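Local coordinates for protein geranyltranstransferase (Staphylococcus aureus, PDB 1RTR) that catalyses, as a farnesyl pyrophosphate synthase, the condensation of geranyl diphosphate with isopentenyl diphosphate to give farnesyl diphosphate for isoprenoid biosynthesis, at residues E31-Y36 against I109-A114; A86-D91 against L156-E161; D131-K136 against A190-V195; T199-E204 against V266-Q271; F214-D219 against D252-K257. All coordinates share one frame; numbering follows the deposited sequence.

Contact 1. Residues E31-Y36 against I109-A114; sequences EESMLY and ILAGDA
Ser33 and Ala111 meet where helices 30-38 and 105-124 pass each other steeply: the short axes come to 9.0 Å at a crossing angle of -73°, and Ala111 is the small residue at the crossing. Ser33 turns its CB bond toward the partner helix, and its OG lies 3.3 Å from Ala111 CB. This is a touch of oxygen on methyl; the polar need of that hydroxyl is met elsewhere, by a hydrogen bond with Asn99 ND2. Met34, next in line, does not aim its CB straight at the partner, but the rest of its side chain swings across. With CG anti to the carbonyl carbon (chi1 -74°) and a bend at the thioether (chi3 77°), the chain passes Ala111 and then folds over Ala114. Its CG sits 4.2 Å from Ala111 CB and 3.8 Å from Ala111 O. Farther out, SD comes to 3.7 Å and CE to 3.9 Å from Ala114 CB, so one methionine reaches both Ala111 and Ala114, just under a turn apart. All four touching residues are buried. Around them, Ile21 and Leu115 also pack on Met34, and Tyr103 of helix 99-103 lies against Ser33. The second subunit meets both helices: Ala114 packs on its Val151, and Glu31 OE1 of helix 30-38 hydrogen-bonds its His147.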
# COMPACT_ATOMS: atom_id res chain seq x y z
N GLU A 31 14.81 7.42 -0.91
CA GLU A 31 14.90 7.06 0.49
C GLU A 31 15.27 8.23 1.43
O GLU A 31 14.91 8.19 2.61
CB GLU A 31 15.77 5.81 0.72
CG GLU A 31 16.72 5.45 -0.40
CD GLU A 31 16.07 4.78 -1.59
OE1 GLU A 31 15.52 3.68 -1.45
OE2 GLU A 31 16.14 5.35 -2.69
N GLU A 32 15.93 9.27 0.93
CA GLU A 32 16.12 10.45 1.79
C GLU A 32 14.82 11.26 1.89
O GLU A 32 14.57 11.91 2.91
CB GLU A 32 17.37 11.30 1.45
CG GLU A 32 17.57 11.68 -0.01
CD GLU A 32 18.22 13.06 -0.22
OE1 GLU A 32 18.15 13.93 0.70
OE2 GLU A 32 18.79 13.27 -1.32
N SER A 33 14.00 11.19 0.85
CA SER A 33 12.64 11.73 0.89
C SER A 33 11.74 10.95 1.87
O SER A 33 11.06 11.55 2.69
CB SER A 33 12.04 11.71 -0.51
OG SER A 33 10.73 12.26 -0.51
N MET A 34 11.76 9.62 1.79
CA MET A 34 11.04 8.76 2.72
C MET A 34 11.44 9.08 4.15
O MET A 34 10.59 9.36 5.00
CB MET A 34 11.30 7.27 2.42
CG MET A 34 10.59 6.70 1.17
SD MET A 34 11.34 5.17 0.49
CE MET A 34 10.74 3.99 1.61
N LEU A 35 12.75 9.05 4.40
CA LEU A 35 13.34 9.31 5.72
C LEU A 35 13.07 10.72 6.23
O LEU A 35 12.83 10.91 7.43
CB LEU A 35 14.84 9.05 5.68
CG LEU A 35 15.41 7.81 6.39
CD1 LEU A 35 14.36 6.95 7.11
CD2 LEU A 35 16.20 6.98 5.39
N TYR A 36 13.11 11.69 5.33
CA TYR A 36 12.82 13.08 5.69
C TYR A 36 11.48 13.22 6.42
O TYR A 36 11.44 13.78 7.52
CB TYR A 36 12.88 14.00 4.46
CG TYR A 36 12.59 15.46 4.75
CD1 TYR A 36 13.53 16.27 5.38
CD2 TYR A 36 11.36 16.02 4.39
CE1 TYR A 36 13.26 17.62 5.65
CE2 TYR A 36 11.08 17.37 4.66
CZ TYR A 36 12.04 18.16 5.29
OH TYR A 36 11.74 19.49 5.54
N ILE A 109 5.05 11.98 -4.23
CA ILE A 109 4.05 10.97 -4.56
C ILE A 109 4.65 9.58 -4.37
O ILE A 109 4.09 8.75 -3.65
CB ILE A 109 3.54 11.15 -6.02
CG1 ILE A 109 2.73 12.44 -6.15
CG2 ILE A 109 2.70 9.95 -6.46
CD1 ILE A 109 2.62 12.95 -7.59
N LEU A 110 5.81 9.36 -4.99
CA LEU A 110 6.48 8.07 -4.96
C LEU A 110 7.07 7.75 -3.59
O LEU A 110 7.11 6.59 -3.18
CB LEU A 110 7.54 8.00 -6.08
CG LEU A 110 7.04 8.12 -7.54
CD1 LEU A 110 8.17 8.29 -8.51
CD2 LEU A 110 6.16 6.94 -7.98
N ALA A 111 7.48 8.77 -2.84
CA ALA A 111 7.94 8.51 -1.47
C ALA A 111 6.77 8.02 -0.60
O ALA A 111 6.95 7.15 0.27
CB ALA A 111 8.61 9.73 -0.87
N GLY A 112 5.58 8.57 -0.85
CA GLY A 112 4.37 8.10 -0.21
C GLY A 112 4.07 6.66 -0.57
O GLY A 112 3.93 5.80 0.31
N ASP A 113 3.99 6.39 -1.88
CA ASP A 113 3.71 5.04 -2.38
C ASP A 113 4.65 3.98 -1.82
O ASP A 113 4.22 2.87 -1.45
CB ASP A 113 3.76 5.03 -3.90
CG ASP A 113 2.64 5.83 -4.51
OD1 ASP A 113 2.65 6.05 -5.75
OD2 ASP A 113 1.71 6.31 -3.82
N ALA A 114 5.94 4.34 -1.73
CA ALA A 114 6.94 3.44 -1.21
C ALA A 114 6.70 3.14 0.27
O ALA A 114 6.84 1.99 0.73
CB ALA A 114 8.35 4.02 -1.45

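Contact 2. Residues A86-D91 against L156-E161; sequences AMDNDD and LDMQSE
Met87 and Met158 cross at about a right angle, the CG methylene of Met87 against the thioether of Met158, and carry most of this buried contact. Met158 points its CB bond toward the loop 86-91; its CG lies anti to the carbonyl carbon (chi1 -68°), and the chain then bends at both later torsions, bringing SD and CE across the CG of Met87. There Met87 CG is 3.5 Å from Met158 SD and equally 3.5 Å from Met158 CE, while the two sulfurs, Met87 SD and Met158 SD, stay 4.1 Å apart. The same terminal methyl reaches Asp88, whose side chain runs obliquely to that of Met158: Asp88 OD1 is 3.4 Å from Met158 CE, a carboxylate oxygen resting on a methyl. A second carboxylate of like charge is close by, with Glu161 OE1 4.5 Å from Asp88 OD1. Trp106 of the second subunit packs on both methionines, so the pair is part of the dimer interface too. Behind Met158 the helical turn is tied by Leu156 O, which Ser160 N and Ser160 OG approach from opposite faces of the carbonyl plane; the OG bond is 2.9 Å long. On the loop side, Asp88 is held by a backbone hydrogen bond with Asp82. Asp82, Asp83 and Asp88 form the first aspartate-rich motif of prenyltransferases, of the bacterial DDxxxxD kind, which in this family binds magnesium and the allylic diphosphate.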
# COMPACT_ATOMS: atom_id res chain seq x y z
N ALA A 86 -2.54 19.29 -5.10
CA ALA A 86 -3.85 18.87 -5.60
C ALA A 86 -4.83 18.55 -4.46
O ALA A 86 -6.01 18.31 -4.69
CB ALA A 86 -3.72 17.68 -6.53
N MET A 87 -4.31 18.56 -3.24
CA MET A 87 -5.06 18.16 -2.06
C MET A 87 -5.08 19.32 -1.06
O MET A 87 -5.58 20.40 -1.39
CB MET A 87 -4.44 16.87 -1.47
CG MET A 87 -5.44 15.94 -0.79
SD MET A 87 -5.85 14.38 -1.62
CE MET A 87 -4.28 13.56 -1.59
N ASP A 88 -4.52 19.14 0.13
CA ASP A 88 -4.53 20.20 1.14
C ASP A 88 -3.68 21.39 0.75
O ASP A 88 -4.03 22.53 1.06
CB ASP A 88 -4.08 19.66 2.50
CG ASP A 88 -5.18 18.88 3.21
OD1 ASP A 88 -6.35 19.31 3.13
OD2 ASP A 88 -4.97 17.85 3.88
N ASN A 89 -2.58 21.11 0.05
CA ASN A 89 -1.64 22.12 -0.43
C ASN A 89 -0.96 22.86 0.71
O ASN A 89 -1.13 24.07 0.87
CB ASN A 89 -2.34 23.09 -1.41
CG ASN A 89 -1.36 24.03 -2.11
OD1 ASN A 89 -0.16 23.77 -2.20
ND2 ASN A 89 -1.89 25.14 -2.61
N ASP A 90 -0.20 22.13 1.52
CA ASP A 90 0.53 22.73 2.63
C ASP A 90 2.00 22.81 2.29
O ASP A 90 2.60 21.83 1.86
CB ASP A 90 0.33 21.93 3.92
CG ASP A 90 -1.12 21.55 4.16
OD1 ASP A 90 -1.40 20.34 4.30
OD2 ASP A 90 -2.05 22.38 4.23
N ASP A 91 2.57 24.00 2.47
CA ASP A 91 4.00 24.21 2.27
C ASP A 91 4.80 23.93 3.55
O ASP A 91 5.98 23.59 3.50
CB ASP A 91 4.28 25.63 1.76
CG ASP A 91 3.81 25.85 0.32
OD1 ASP A 91 3.49 27.01 -0.02
OD2 ASP A 91 3.72 24.95 -0.54
N LEU A 156 -13.96 11.47 1.29
CA LEU A 156 -15.08 12.15 1.92
C LEU A 156 -14.71 13.55 2.40
O LEU A 156 -15.48 14.47 2.19
CB LEU A 156 -15.70 11.31 3.04
CG LEU A 156 -17.12 11.73 3.47
CD1 LEU A 156 -18.01 12.06 2.28
CD2 LEU A 156 -17.79 10.70 4.37
N ASP A 157 -13.55 13.71 3.04
CA ASP A 157 -13.12 15.02 3.50
C ASP A 157 -13.01 16.01 2.34
O ASP A 157 -13.55 17.11 2.42
CB ASP A 157 -11.78 14.94 4.25
CG ASP A 157 -11.62 16.05 5.29
OD1 ASP A 157 -10.55 16.12 5.92
OD2 ASP A 157 -12.50 16.90 5.55
N MET A 158 -12.31 15.61 1.27
CA MET A 158 -12.04 16.46 0.10
C MET A 158 -13.33 16.81 -0.65
O MET A 158 -13.48 17.93 -1.12
CB MET A 158 -11.07 15.76 -0.86
CG MET A 158 -9.65 15.59 -0.36
SD MET A 158 -8.70 17.08 -0.53
CE MET A 158 -8.08 17.25 1.10
N GLN A 159 -14.23 15.84 -0.77
CA GLN A 159 -15.55 16.06 -1.35
C GLN A 159 -16.36 17.11 -0.57
O GLN A 159 -17.10 17.90 -1.16
CB GLN A 159 -16.32 14.74 -1.37
CG GLN A 159 -17.61 14.80 -2.16
CD GLN A 159 -18.24 13.44 -2.31
OE1 GLN A 159 -19.15 13.09 -1.55
NE2 GLN A 159 -17.77 12.67 -3.28
N SER A 160 -16.21 17.10 0.76
CA SER A 160 -16.94 17.97 1.67
C SER A 160 -16.36 19.38 1.78
O SER A 160 -16.98 20.24 2.41
CB SER A 160 -16.97 17.35 3.07
OG SER A 160 -17.70 16.14 3.05
N GLU A 161 -15.19 19.61 1.18
CA GLU A 161 -14.46 20.87 1.36
C GLU A 161 -15.31 22.08 0.98
O GLU A 161 -15.85 22.15 -0.12
CB GLU A 161 -13.16 20.85 0.55
CG GLU A 161 -12.26 22.04 0.82
CD GLU A 161 -10.79 21.68 0.69
OE1 GLU A 161 -10.15 21.39 1.74
OE2 GLU A 161 -10.28 21.66 -0.45

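Contact 3. Residues D131-K136 against A190-V195; sequences DEVKIK and ADIANV
A water molecule joins Lys136 to Asp191, although the lysine does not grip the nearby carboxylate directly. The water accepts from Lys136 NZ at 3.0 Å and donates to the backbone Asp191 O at 2.6 Å; Asn194 ND2 adds a weak third bond. Lys136 NZ remains 4.8 Å from Asp191 OD1, near enough for some attraction but without contact. Instead the lysine lays its extended chain obliquely across the aspartate, with Lys136 CB 3.9 Å from Asp191 OD2 and the CD methylene beside the carboxyl carbon. That carboxylate is claimed from elsewhere: OD2 makes a salt bridge with Arg140, and OD1 forms a long, weak ion pair with Lys200. One turn earlier on helix 131-145, Val133 supplies the apolar half. Its CB bond points at the partner helix, and CG1, anti to the backbone N (chi1 177°), lies 3.8 Å from Ile192 CG1, the two side chains crossing at about a right angle. On the far side of helix 131-145, Ile135 packs against Ile135 of the second subunit. The water thus sits at the C-terminal end of helix 179-193, which closes in a Schellman motif: Asn194 takes positive phi as the C-prime residue, Val195 N bonds Ala190 O at 3.3 Å, and Asn194 N makes a weaker bond with Asp191 O.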
# COMPACT_ATOMS: atom_id res chain seq x y z
N ASP A 131 2.85 -16.76 11.33
CA ASP A 131 2.21 -16.38 10.08
C ASP A 131 0.71 -16.11 10.28
O ASP A 131 0.14 -15.21 9.64
CB ASP A 131 2.49 -17.43 9.00
CG ASP A 131 3.96 -17.43 8.56
OD1 ASP A 131 4.38 -18.38 7.84
OD2 ASP A 131 4.77 -16.52 8.89
N GLU A 132 0.09 -16.86 11.19
CA GLU A 132 -1.32 -16.65 11.52
C GLU A 132 -1.56 -15.22 12.07
O GLU A 132 -2.47 -14.52 11.60
CB GLU A 132 -1.83 -17.76 12.45
CG GLU A 132 -2.83 -17.31 13.52
CD GLU A 132 -4.06 -18.19 13.58
OE1 GLU A 132 -4.15 -19.02 14.51
OE2 GLU A 132 -4.94 -18.04 12.69
N VAL A 133 -0.75 -14.77 13.01
CA VAL A 133 -0.93 -13.44 13.59
C VAL A 133 -0.57 -12.37 12.56
O VAL A 133 -1.21 -11.31 12.49
CB VAL A 133 -0.12 -13.28 14.92
CG1 VAL A 133 -0.25 -11.89 15.49
CG2 VAL A 133 -0.57 -14.28 15.96
N LYS A 134 0.44 -12.65 11.73
CA LYS A 134 0.87 -11.72 10.70
C LYS A 134 -0.24 -11.40 9.71
O LYS A 134 -0.45 -10.25 9.34
CB LYS A 134 2.07 -12.28 9.94
CG LYS A 134 3.41 -12.02 10.60
CD LYS A 134 4.52 -12.38 9.63
CE LYS A 134 5.26 -13.61 10.08
NZ LYS A 134 6.66 -13.43 9.68
N ILE A 135 -0.96 -12.44 9.28
CA ILE A 135 -2.11 -12.25 8.41
C ILE A 135 -3.17 -11.36 9.06
O ILE A 135 -3.65 -10.42 8.44
CB ILE A 135 -2.69 -13.63 7.95
CG1 ILE A 135 -1.70 -14.34 7.01
CG2 ILE A 135 -4.02 -13.47 7.25
CD1 ILE A 135 -1.19 -13.50 5.84
N LYS A 136 -3.48 -11.62 10.33
CA LYS A 136 -4.48 -10.85 11.06
C LYS A 136 -4.16 -9.37 11.09
O LYS A 136 -5.04 -8.53 10.79
CB LYS A 136 -4.64 -11.38 12.48
CG LYS A 136 -5.38 -12.68 12.55
CD LYS A 136 -5.71 -12.99 13.99
CE LYS A 136 -5.83 -14.48 14.23
NZ LYS A 136 -6.13 -14.73 15.66
N ALA A 190 -4.35 -6.40 20.43
CA ALA A 190 -5.22 -7.42 21.01
C ALA A 190 -5.00 -8.75 20.31
O ALA A 190 -5.08 -9.82 20.95
CB ALA A 190 -6.65 -6.99 20.91
N ASP A 191 -4.73 -8.67 19.01
CA ASP A 191 -4.47 -9.85 18.17
C ASP A 191 -3.11 -10.51 18.44
O ASP A 191 -3.00 -11.74 18.49
CB ASP A 191 -4.63 -9.50 16.69
CG ASP A 191 -6.07 -9.59 16.21
OD1 ASP A 191 -6.91 -10.14 16.96
OD2 ASP A 191 -6.47 -9.14 15.11
N ILE A 192 -2.08 -9.68 18.62
CA ILE A 192 -0.77 -10.21 18.99
C ILE A 192 -0.85 -10.85 20.38
O ILE A 192 -0.29 -11.93 20.60
CB ILE A 192 0.29 -9.11 18.93
CG1 ILE A 192 0.54 -8.71 17.48
CG2 ILE A 192 1.58 -9.57 19.64
CD1 ILE A 192 0.95 -7.26 17.31
N ALA A 193 -1.58 -10.21 21.30
CA ALA A 193 -1.74 -10.72 22.67
C ALA A 193 -2.62 -11.96 22.73
O ALA A 193 -2.59 -12.72 23.70
CB ALA A 193 -2.28 -9.65 23.58
N ASN A 194 -3.43 -12.18 21.69
CA ASN A 194 -4.33 -13.33 21.67
C ASN A 194 -5.34 -13.31 22.82
O ASN A 194 -5.67 -14.35 23.39
CB ASN A 194 -3.53 -14.64 21.66
CG ASN A 194 -4.39 -15.85 21.41
OD1 ASN A 194 -4.18 -16.90 22.01
ND2 ASN A 194 -5.38 -15.70 20.53
N VAL A 195 -5.84 -12.12 23.15
CA VAL A 195 -6.85 -11.98 24.19
C VAL A 195 -8.24 -12.48 23.74
O VAL A 195 -8.49 -12.69 22.55
CB VAL A 195 -6.93 -10.55 24.75
CG1 VAL A 195 -5.67 -10.23 25.54
CG2 VAL A 195 -7.15 -9.52 23.64
O HOH W 1 -5.04 -13.31 18.03

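Contact 4. Residues T199-E204 against V266-Q271; sequences TKEHLE and VDELTQ
Glu268 and Gln271 meet the His202 ring from the other helix in this surface contact, and Glu201 of its own helix lies over one face. Over the other stands the backbone Gln271 O, 3.8 Å above the ring plane of His202 and displaced toward the rim. Glu201 CD, on the face opposite, is likewise offset toward the rim. The Glu268 carboxylate lies at the ring edge, but its modelled placement is too close to be trusted. Gln271 also brings up CB, 3.5 Å from both His202 CD2 and His202 NE2. The two helices that carry these residues, 197-227 and 245-270, run antiparallel in the all-helical isoprenoid synthase fold, and the CA atoms of His202 and Glu268 are 5.6 Å apart. Glu201 and Glu268 hold like charges close together, with Glu201 OE2 modelled 3.7 Å from Glu268 OE1; the neighbouring imidazole may ease this repulsion if it carries a proton. In the next shell, a weak hydrogen bond between His202 ND1 and Thr198 O may help to set the rotation of the ring. Gln271 N bonds Glu268 O at 3.2 Å, keeping the end of the helix wound beside the imidazole. Ser205 and Tyr206, farther along helix 197-227, touch Glu268, and Ile272 packs on His202.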
# COMPACT_ATOMS: atom_id res chain seq x y z
N THR A 199 -12.88 -9.34 25.81
CA THR A 199 -11.87 -8.27 25.99
C THR A 199 -11.63 -7.48 24.70
O THR A 199 -11.44 -6.26 24.73
CB THR A 199 -10.51 -8.83 26.52
OG1 THR A 199 -10.71 -9.50 27.77
CG2 THR A 199 -9.54 -7.69 26.89
N LYS A 200 -11.62 -8.18 23.57
CA LYS A 200 -11.53 -7.55 22.26
C LYS A 200 -12.67 -6.55 22.02
O LYS A 200 -12.42 -5.43 21.56
CB LYS A 200 -11.49 -8.60 21.15
CG LYS A 200 -10.12 -9.19 20.89
CD LYS A 200 -10.19 -10.26 19.81
CE LYS A 200 -8.89 -11.03 19.71
NZ LYS A 200 -8.95 -12.07 18.64
N GLU A 201 -13.89 -6.95 22.34
CA GLU A 201 -15.06 -6.07 22.23
C GLU A 201 -14.88 -4.77 22.98
O GLU A 201 -15.22 -3.71 22.46
CB GLU A 201 -16.33 -6.76 22.73
CG GLU A 201 -17.54 -5.82 22.80
CD GLU A 201 -17.69 -5.08 24.13
OE1 GLU A 201 -17.65 -5.74 25.20
OE2 GLU A 201 -17.87 -3.82 24.10
N HIS A 202 -14.40 -4.84 24.21
CA HIS A 202 -14.25 -3.64 25.02
C HIS A 202 -13.13 -2.78 24.51
O HIS A 202 -13.19 -1.54 24.59
CB HIS A 202 -14.02 -3.99 26.49
CG HIS A 202 -15.18 -4.69 27.13
ND1 HIS A 202 -15.17 -6.04 27.42
CD2 HIS A 202 -16.39 -4.22 27.53
CE1 HIS A 202 -16.33 -6.37 27.98
NE2 HIS A 202 -17.08 -5.29 28.05
N LEU A 203 -12.09 -3.41 23.98
CA LEU A 203 -10.94 -2.65 23.48
C LEU A 203 -11.33 -1.91 22.22
O LEU A 203 -10.91 -0.78 22.00
CB LEU A 203 -9.74 -3.57 23.26
CG LEU A 203 -9.00 -3.97 24.54
CD1 LEU A 203 -8.18 -5.23 24.32
CD2 LEU A 203 -8.14 -2.81 25.05
N GLU A 204 -12.18 -2.57 21.43
CA GLU A 204 -12.78 -1.97 20.23
C GLU A 204 -13.55 -0.69 20.51
O GLU A 204 -13.16 0.38 20.01
CB GLU A 204 -13.67 -2.99 19.52
CG GLU A 204 -13.06 -3.57 18.27
CD GLU A 204 -13.83 -3.19 17.02
OE1 GLU A 204 -13.92 -1.96 16.75
OE2 GLU A 204 -14.32 -4.14 16.32
N VAL A 266 -13.48 5.66 29.14
CA VAL A 266 -13.23 5.33 30.55
C VAL A 266 -14.16 4.22 31.04
O VAL A 266 -13.73 3.31 31.75
CB VAL A 266 -13.36 6.60 31.46
CG1 VAL A 266 -13.29 6.24 32.95
CG2 VAL A 266 -12.29 7.60 31.13
N ASP A 267 -15.43 4.28 30.64
CA ASP A 267 -16.39 3.24 30.98
C ASP A 267 -15.86 1.91 30.49
O ASP A 267 -15.74 0.97 31.25
CB ASP A 267 -17.76 3.54 30.34
CG ASP A 267 -18.90 2.81 31.01
OD1 ASP A 267 -20.04 2.86 30.50
OD2 ASP A 267 -18.77 2.16 32.07
N GLU A 268 -15.50 1.86 29.20
CA GLU A 268 -15.09 0.61 28.53
C GLU A 268 -13.88 -0.08 29.16
O GLU A 268 -13.84 -1.31 29.28
CB GLU A 268 -14.87 0.86 27.03
CG GLU A 268 -16.15 0.84 26.21
CD GLU A 268 -16.90 -0.48 26.28
OE1 GLU A 268 -18.06 -0.55 25.79
OE2 GLU A 268 -16.33 -1.46 26.83
N LEU A 269 -12.90 0.72 29.57
CA LEU A 269 -11.77 0.22 30.34
C LEU A 269 -12.17 -0.48 31.63
O LEU A 269 -11.65 -1.56 31.93
CB LEU A 269 -10.76 1.34 30.60
CG LEU A 269 -10.08 1.91 29.35
CD1 LEU A 269 -9.14 3.03 29.72
CD2 LEU A 269 -9.34 0.83 28.55
N THR A 270 -13.10 0.10 32.40
CA THR A 270 -13.55 -0.52 33.66
C THR A 270 -14.26 -1.86 33.45
O THR A 270 -14.49 -2.60 34.41
CB THR A 270 -14.46 0.42 34.53
OG1 THR A 270 -15.79 0.44 34.02
CG2 THR A 270 -14.00 1.88 34.50
N GLN A 271 -14.61 -2.18 32.21
CA GLN A 271 -15.23 -3.48 31.94
C GLN A 271 -14.22 -4.55 31.50
O GLN A 271 -14.59 -5.72 31.34
CB GLN A 271 -16.36 -3.33 30.91
CG GLN A 271 -17.76 -3.25 31.53
CD GLN A 271 -17.83 -2.34 32.75
OE1 GLN A 271 -17.67 -1.12 32.63
NE2 GLN A 271 -18.05 -2.93 33.93

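Contact 5. Residues F214-D219 against D252-K257; sequences FQIKDD and DGAEDK
Ile216 and Ala254 bring helices 197-227 and 245-270 together, their CA atoms 6.6 Å apart between two antiparallel helices of the all-helical isoprenoid synthase fold. Segment 214-219 runs into the second aspartate-rich motif of the family, of which Asp218 and Asp219 are the leading pair; in relatives this motif serves magnesium and diphosphate. Ile216 packs beside that site and does nearly all the touching from its helix. Its CB bond is turned toward helix 245-270, and its two branches divide the work. CG2 stands anti to the backbone N and presses on the partner's main chain, 3.5 Å from Ala254 O, with Ala254 CB somewhat farther, at 4.5 Å. The other branch, with CG1 anti to the carbonyl carbon (chi1 -60°), extends CD1 to Lys257, whose side chain it crosses at a slant. The lysine offers only the root of its chain here: it bends at chi2 (54°) and again at chi3, carrying NZ away from the isoleucine, and it also touches Leu167. Tyr245, Leu258 and His261 of helix 245-270 pack on Ile216 as well. A turn on from Ile216, Asp219 OD1 takes a hydrogen bond from Tyr245 N, at the first residue of helix 245-270. At the aliphatic end of the contact, Ile216 CD1 lies evenly against the lysine, 4.0 Å from Lys257 CB and 4.0 Å from Lys257 CG.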
# COMPACT_ATOMS: atom_id res chain seq x y z
N PHE A 214 -10.25 12.69 19.79
CA PHE A 214 -9.11 13.33 19.13
C PHE A 214 -9.46 14.64 18.41
O PHE A 214 -8.86 15.69 18.68
CB PHE A 214 -8.50 12.32 18.14
CG PHE A 214 -7.13 12.68 17.63
CD1 PHE A 214 -6.07 11.79 17.82
CD2 PHE A 214 -6.91 13.87 16.94
CE1 PHE A 214 -4.79 12.11 17.33
CE2 PHE A 214 -5.63 14.20 16.46
CZ PHE A 214 -4.57 13.32 16.65
N GLN A 215 -10.43 14.59 17.51
CA GLN A 215 -10.73 15.71 16.64
C GLN A 215 -11.59 16.76 17.33
O GLN A 215 -11.47 17.96 17.04
CB GLN A 215 -11.37 15.23 15.34
CG GLN A 215 -10.39 14.54 14.37
CD GLN A 215 -9.23 15.44 13.95
OE1 GLN A 215 -9.42 16.65 13.71
NE2 GLN A 215 -8.03 14.87 13.86
N ILE A 216 -12.46 16.30 18.24
CA ILE A 216 -13.27 17.20 19.04
C ILE A 216 -12.36 18.13 19.84
O ILE A 216 -12.51 19.35 19.77
CB ILE A 216 -14.22 16.44 19.98
CG1 ILE A 216 -15.17 15.56 19.17
CG2 ILE A 216 -15.02 17.42 20.82
CD1 ILE A 216 -15.99 14.59 20.00
N LYS A 217 -11.41 17.54 20.57
CA LYS A 217 -10.47 18.32 21.39
C LYS A 217 -9.83 19.43 20.56
O LYS A 217 -9.82 20.60 20.95
CB LYS A 217 -9.40 17.41 22.01
CG LYS A 217 -8.34 18.10 22.89
CD LYS A 217 -6.92 17.72 22.44
CE LYS A 217 -6.04 17.19 23.59
NZ LYS A 217 -4.86 18.06 23.89
N ASP A 218 -9.36 19.04 19.38
CA ASP A 218 -8.69 19.94 18.44
C ASP A 218 -9.55 21.08 17.93
O ASP A 218 -9.06 22.21 17.80
CB ASP A 218 -8.15 19.14 17.26
CG ASP A 218 -6.67 18.96 17.32
OD1 ASP A 218 -5.99 19.59 16.48
OD2 ASP A 218 -6.10 18.23 18.17
N ASP A 219 -10.81 20.78 17.61
CA ASP A 219 -11.78 21.82 17.23
C ASP A 219 -11.98 22.81 18.38
O ASP A 219 -11.94 24.01 18.16
CB ASP A 219 -13.11 21.20 16.81
CG ASP A 219 -13.09 20.66 15.39
OD1 ASP A 219 -13.84 19.71 15.12
OD2 ASP A 219 -12.35 21.13 14.48
N ASP A 252 -20.38 24.60 23.60
CA ASP A 252 -20.81 23.73 24.70
C ASP A 252 -21.26 22.37 24.22
O ASP A 252 -21.12 21.38 24.94
CB ASP A 252 -21.89 24.38 25.56
CG ASP A 252 -21.41 25.64 26.23
OD1 ASP A 252 -20.38 25.58 26.94
OD2 ASP A 252 -21.99 26.74 26.08
N GLY A 253 -21.83 22.33 23.02
CA GLY A 253 -22.21 21.08 22.40
C GLY A 253 -20.99 20.19 22.14
O GLY A 253 -21.03 19.00 22.43
N ALA A 254 -19.93 20.80 21.62
CA ALA A 254 -18.65 20.12 21.40
C ALA A 254 -18.04 19.58 22.70
O ALA A 254 -17.70 18.39 22.78
CB ALA A 254 -17.69 21.03 20.69
N GLU A 255 -17.93 20.42 23.72
CA GLU A 255 -17.47 19.97 25.04
C GLU A 255 -18.30 18.81 25.57
O GLU A 255 -17.77 17.88 26.18
CB GLU A 255 -17.49 21.11 26.05
CG GLU A 255 -16.28 22.04 25.99
CD GLU A 255 -16.48 23.32 26.79
OE1 GLU A 255 -17.49 23.43 27.54
OE2 GLU A 255 -15.63 24.23 26.68
N ASP A 256 -19.61 18.86 25.35
CA ASP A 256 -20.50 17.78 25.79
C ASP A 256 -20.16 16.49 25.05
O ASP A 256 -20.15 15.41 25.65
CB ASP A 256 -21.97 18.15 25.55
CG ASP A 256 -22.57 18.96 26.70
OD1 ASP A 256 -21.81 19.61 27.45
OD2 ASP A 256 -23.82 19.00 26.90
N LYS A 257 -19.89 16.64 23.75
CA LYS A 257 -19.55 15.52 22.88
C LYS A 257 -18.25 14.88 23.33
O LYS A 257 -18.18 13.65 23.51
CB LYS A 257 -19.44 16.01 21.43
CG LYS A 257 -19.90 14.99 20.42
CD LYS A 257 -21.30 14.53 20.74
CE LYS A 257 -22.18 14.50 19.51
NZ LYS A 257 -23.54 14.03 19.94

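Contacts 4 and 5 share helices 197-227 and 245-270, with centres 22 Å apart; contact 5 is nested inside the chain loop that contact 4 closes. Contact 3 comes earlier and touches contact 4, centres 19 Å apart, through Asp191 and Lys200, on helices 179-193 and 197-227, which follow each other in the chain. Contacts 1 and 2 alternate along the chain, with centres 20 Å apart, and both reach the second subunit, as does contact 3. Contact 2, at the first aspartate-rich motif, and contact 5, beside the second, have centres 22 Å apart, in keeping with motifs that face each other across the family's active-site cavity. Contacts 1 and 4 lie on opposite sides of the chain's centre.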